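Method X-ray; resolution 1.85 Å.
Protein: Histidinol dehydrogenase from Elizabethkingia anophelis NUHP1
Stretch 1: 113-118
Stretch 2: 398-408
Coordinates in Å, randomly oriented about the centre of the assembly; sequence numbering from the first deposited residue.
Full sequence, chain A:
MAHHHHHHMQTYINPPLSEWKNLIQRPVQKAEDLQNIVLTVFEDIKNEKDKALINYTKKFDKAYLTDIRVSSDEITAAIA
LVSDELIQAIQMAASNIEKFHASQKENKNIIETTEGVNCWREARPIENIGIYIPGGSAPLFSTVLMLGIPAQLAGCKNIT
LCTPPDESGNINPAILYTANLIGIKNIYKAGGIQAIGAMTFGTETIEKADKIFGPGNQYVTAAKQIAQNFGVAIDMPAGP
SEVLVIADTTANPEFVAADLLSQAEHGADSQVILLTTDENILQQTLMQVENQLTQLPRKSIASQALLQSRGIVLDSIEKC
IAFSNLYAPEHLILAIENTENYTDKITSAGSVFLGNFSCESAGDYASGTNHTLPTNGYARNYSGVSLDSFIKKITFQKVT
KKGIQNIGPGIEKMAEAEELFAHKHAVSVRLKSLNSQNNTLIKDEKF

Stretch 1 (113-118) TTEGVN
Stretch 2 398-408: KVTKKGIQNIG

A tight turn followed by a short strand (113-118) packs against a strand that runs into a helix (398-408), burying 449 Å² in all. The strands are antiparallel. Asn-118 and Lys-398 form the hydrogen-bonded pair (CA-CA 5.3 Å), with Asn-118 N to Lys-398 O at 3.1 Å and Lys-398 N to Asn-118 O at 2.9 Å; Val-117 and Val-399 form the non-hydrogen-bonded pair (CA-CA 4.6 Å). The valines, both chi1 t, share the buried face, Val-117 CG1 lying 4.2 Å from Val-399 CG2. On the other face Lys-398 extends all-trans and its end leads away, while Asn-118 (m, chi2 -39°) takes part in a water bridge: the water donates to Lys-398 O (2.9 Å) and accepts a weak bond from Asn-118 ND2 (2.7 Å).

Thr-114 to Val-117 is a type II turn, closed by Val-117 N to Thr-114 O at 3.0 Å. Gly-116 (phi/psi 80/13) suits its third position: positive phi favours glycine, and a CB would lie 2.4 Å from Gly-403 N. Gly-116 O accepts from Thr-400 N at 2.9 Å and, weakly, from Thr-400 OG1 at 3.4 Å. With chi1 p (67°), Thr-400 also caps the helix, its OG1 accepting from Gly-403 N at 3.0 Å. Gly-403 (-57/-49) allows a 3.7 Å CA-CA approach to Gly-116; its CA contacts Glu-115 O and Gly-116 O, each at 3.4 Å, and a CB there would clash with Gly-116 O.

One helical turn on, Asn-406 (t, chi2 21°) directs ND2 to Thr-114 OG1 (2.7 Å) and Glu-115 O (3.2 Å), its amide donating to both. Thr-114 is t, which also sets its CG2 3.5 Å from Ile-407 CG2. Ile-407 (p, t) reaches Val-117 CG2 with CD1 at 4.0 Å, continuing the apolar packing. Glu-115, extended through chi1 and chi2 (both t), remains exposed.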

# COMPACT_ATOMS: atom_id res chain seq x y z
N THR A 113 -0.63 -24.47 10.64
CA THR A 113 0.69 -24.54 10.00
C THR A 113 1.46 -25.76 10.47
O THR A 113 2.20 -26.38 9.68
CB THR A 113 1.48 -23.26 10.27
OG1 THR A 113 1.54 -23.01 11.68
CG2 THR A 113 0.80 -22.08 9.60
N THR A 114 1.29 -26.12 11.73
CA THR A 114 1.88 -27.31 12.31
C THR A 114 1.00 -27.66 13.50
O THR A 114 0.15 -26.86 13.91
CB THR A 114 3.35 -27.07 12.69
OG1 THR A 114 3.96 -28.30 13.11
CG2 THR A 114 3.46 -26.04 13.79
N GLU A 115 1.17 -28.86 14.04
CA GLU A 115 0.24 -29.33 15.08
C GLU A 115 0.16 -28.33 16.23
O GLU A 115 1.18 -27.94 16.80
CB GLU A 115 0.66 -30.70 15.61
CG GLU A 115 -0.12 -31.09 16.87
CD GLU A 115 0.25 -32.46 17.40
OE1 GLU A 115 1.21 -33.07 16.88
OE2 GLU A 115 -0.42 -32.94 18.34
N GLY A 116 -1.06 -27.90 16.54
CA GLY A 116 -1.30 -26.99 17.66
C GLY A 116 -1.02 -25.52 17.38
O GLY A 116 -0.96 -24.72 18.33
N VAL A 117 -0.85 -25.13 16.12
CA VAL A 117 -0.56 -23.76 15.76
C VAL A 117 -1.55 -23.37 14.68
O VAL A 117 -1.44 -23.83 13.54
CB VAL A 117 0.88 -23.57 15.27
CG1 VAL A 117 1.13 -22.12 14.91
CG2 VAL A 117 1.88 -24.08 16.33
N ASN A 118 -2.51 -22.51 15.02
CA ASN A 118 -3.52 -22.05 14.09
C ASN A 118 -3.32 -20.56 13.81
O ASN A 118 -3.23 -19.76 14.76
CB ASN A 118 -4.93 -22.30 14.63
CG ASN A 118 -5.34 -23.76 14.56
OD1 ASN A 118 -5.03 -24.46 13.59
ND2 ASN A 118 -6.02 -24.23 15.60
N LYS A 398 -3.28 -18.67 17.42
CA LYS A 398 -3.59 -19.32 18.68
C LYS A 398 -2.73 -20.58 18.75
O LYS A 398 -2.91 -21.50 17.95
CB LYS A 398 -5.07 -19.65 18.79
CG LYS A 398 -5.46 -20.20 20.17
CD LYS A 398 -6.96 -20.43 20.25
CE LYS A 398 -7.40 -20.89 21.63
NZ LYS A 398 -8.81 -21.37 21.59
N VAL A 399 -1.78 -20.60 19.68
CA VAL A 399 -0.88 -21.72 19.88
C VAL A 399 -1.32 -22.47 21.13
O VAL A 399 -1.48 -21.85 22.19
CB VAL A 399 0.58 -21.23 20.01
CG1 VAL A 399 1.53 -22.40 20.22
CG2 VAL A 399 0.96 -20.42 18.79
N THR A 400 -1.53 -23.78 21.01
CA THR A 400 -1.93 -24.60 22.14
C THR A 400 -0.71 -25.08 22.94
O THR A 400 0.44 -24.83 22.58
CB THR A 400 -2.75 -25.82 21.68
OG1 THR A 400 -1.91 -26.70 20.93
CG2 THR A 400 -3.93 -25.40 20.81
N LYS A 401 -0.97 -25.80 24.03
CA LYS A 401 0.12 -26.38 24.81
C LYS A 401 0.93 -27.36 23.97
O LYS A 401 2.17 -27.36 24.01
CB LYS A 401 -0.42 -27.07 26.06
N LYS A 402 0.25 -28.22 23.21
CA LYS A 402 0.96 -29.09 22.27
C LYS A 402 1.67 -28.27 21.21
O LYS A 402 2.80 -28.59 20.81
CB LYS A 402 -0.02 -30.08 21.62
N GLY A 403 1.03 -27.20 20.74
CA GLY A 403 1.65 -26.33 19.75
C GLY A 403 2.98 -25.76 20.21
O GLY A 403 3.97 -25.82 19.48
N ILE A 404 3.03 -25.21 21.43
CA ILE A 404 4.28 -24.62 21.89
C ILE A 404 5.32 -25.70 22.19
O ILE A 404 6.52 -25.49 21.99
CB ILE A 404 4.05 -23.67 23.09
CG1 ILE A 404 5.28 -22.80 23.35
CG2 ILE A 404 3.67 -24.44 24.35
CD1 ILE A 404 5.67 -21.92 22.16
N GLN A 405 4.88 -26.88 22.64
CA GLN A 405 5.84 -27.98 22.78
C GLN A 405 6.42 -28.38 21.42
O GLN A 405 7.56 -28.84 21.35
CB GLN A 405 5.17 -29.18 23.46
CG GLN A 405 5.03 -29.02 24.96
CD GLN A 405 4.22 -30.13 25.60
OE1 GLN A 405 3.28 -30.66 25.00
NE2 GLN A 405 4.57 -30.48 26.84
N ASN A 406 5.66 -28.18 20.34
CA ASN A 406 6.08 -28.56 19.00
C ASN A 406 7.12 -27.58 18.44
O ASN A 406 8.24 -27.98 18.09
CB ASN A 406 4.83 -28.63 18.10
CG ASN A 406 5.15 -28.90 16.65
OD1 ASN A 406 6.21 -29.40 16.29
ND2 ASN A 406 4.20 -28.55 15.78
N ILE A 407 6.78 -26.29 18.36
CA ILE A 407 7.68 -25.33 17.74
C ILE A 407 8.62 -24.67 18.73
O ILE A 407 9.56 -23.97 18.32
CB ILE A 407 6.89 -24.24 16.98
CG1 ILE A 407 6.03 -23.41 17.93
CG2 ILE A 407 6.06 -24.87 15.89
CD1 ILE A 407 5.34 -22.20 17.24
N GLY A 408 8.40 -24.86 20.03
CA GLY A 408 9.16 -24.19 21.07
C GLY A 408 10.67 -24.38 21.02
O GLY A 408 11.43 -23.40 21.04
O HOH W 1 -4.99 -23.46 17.98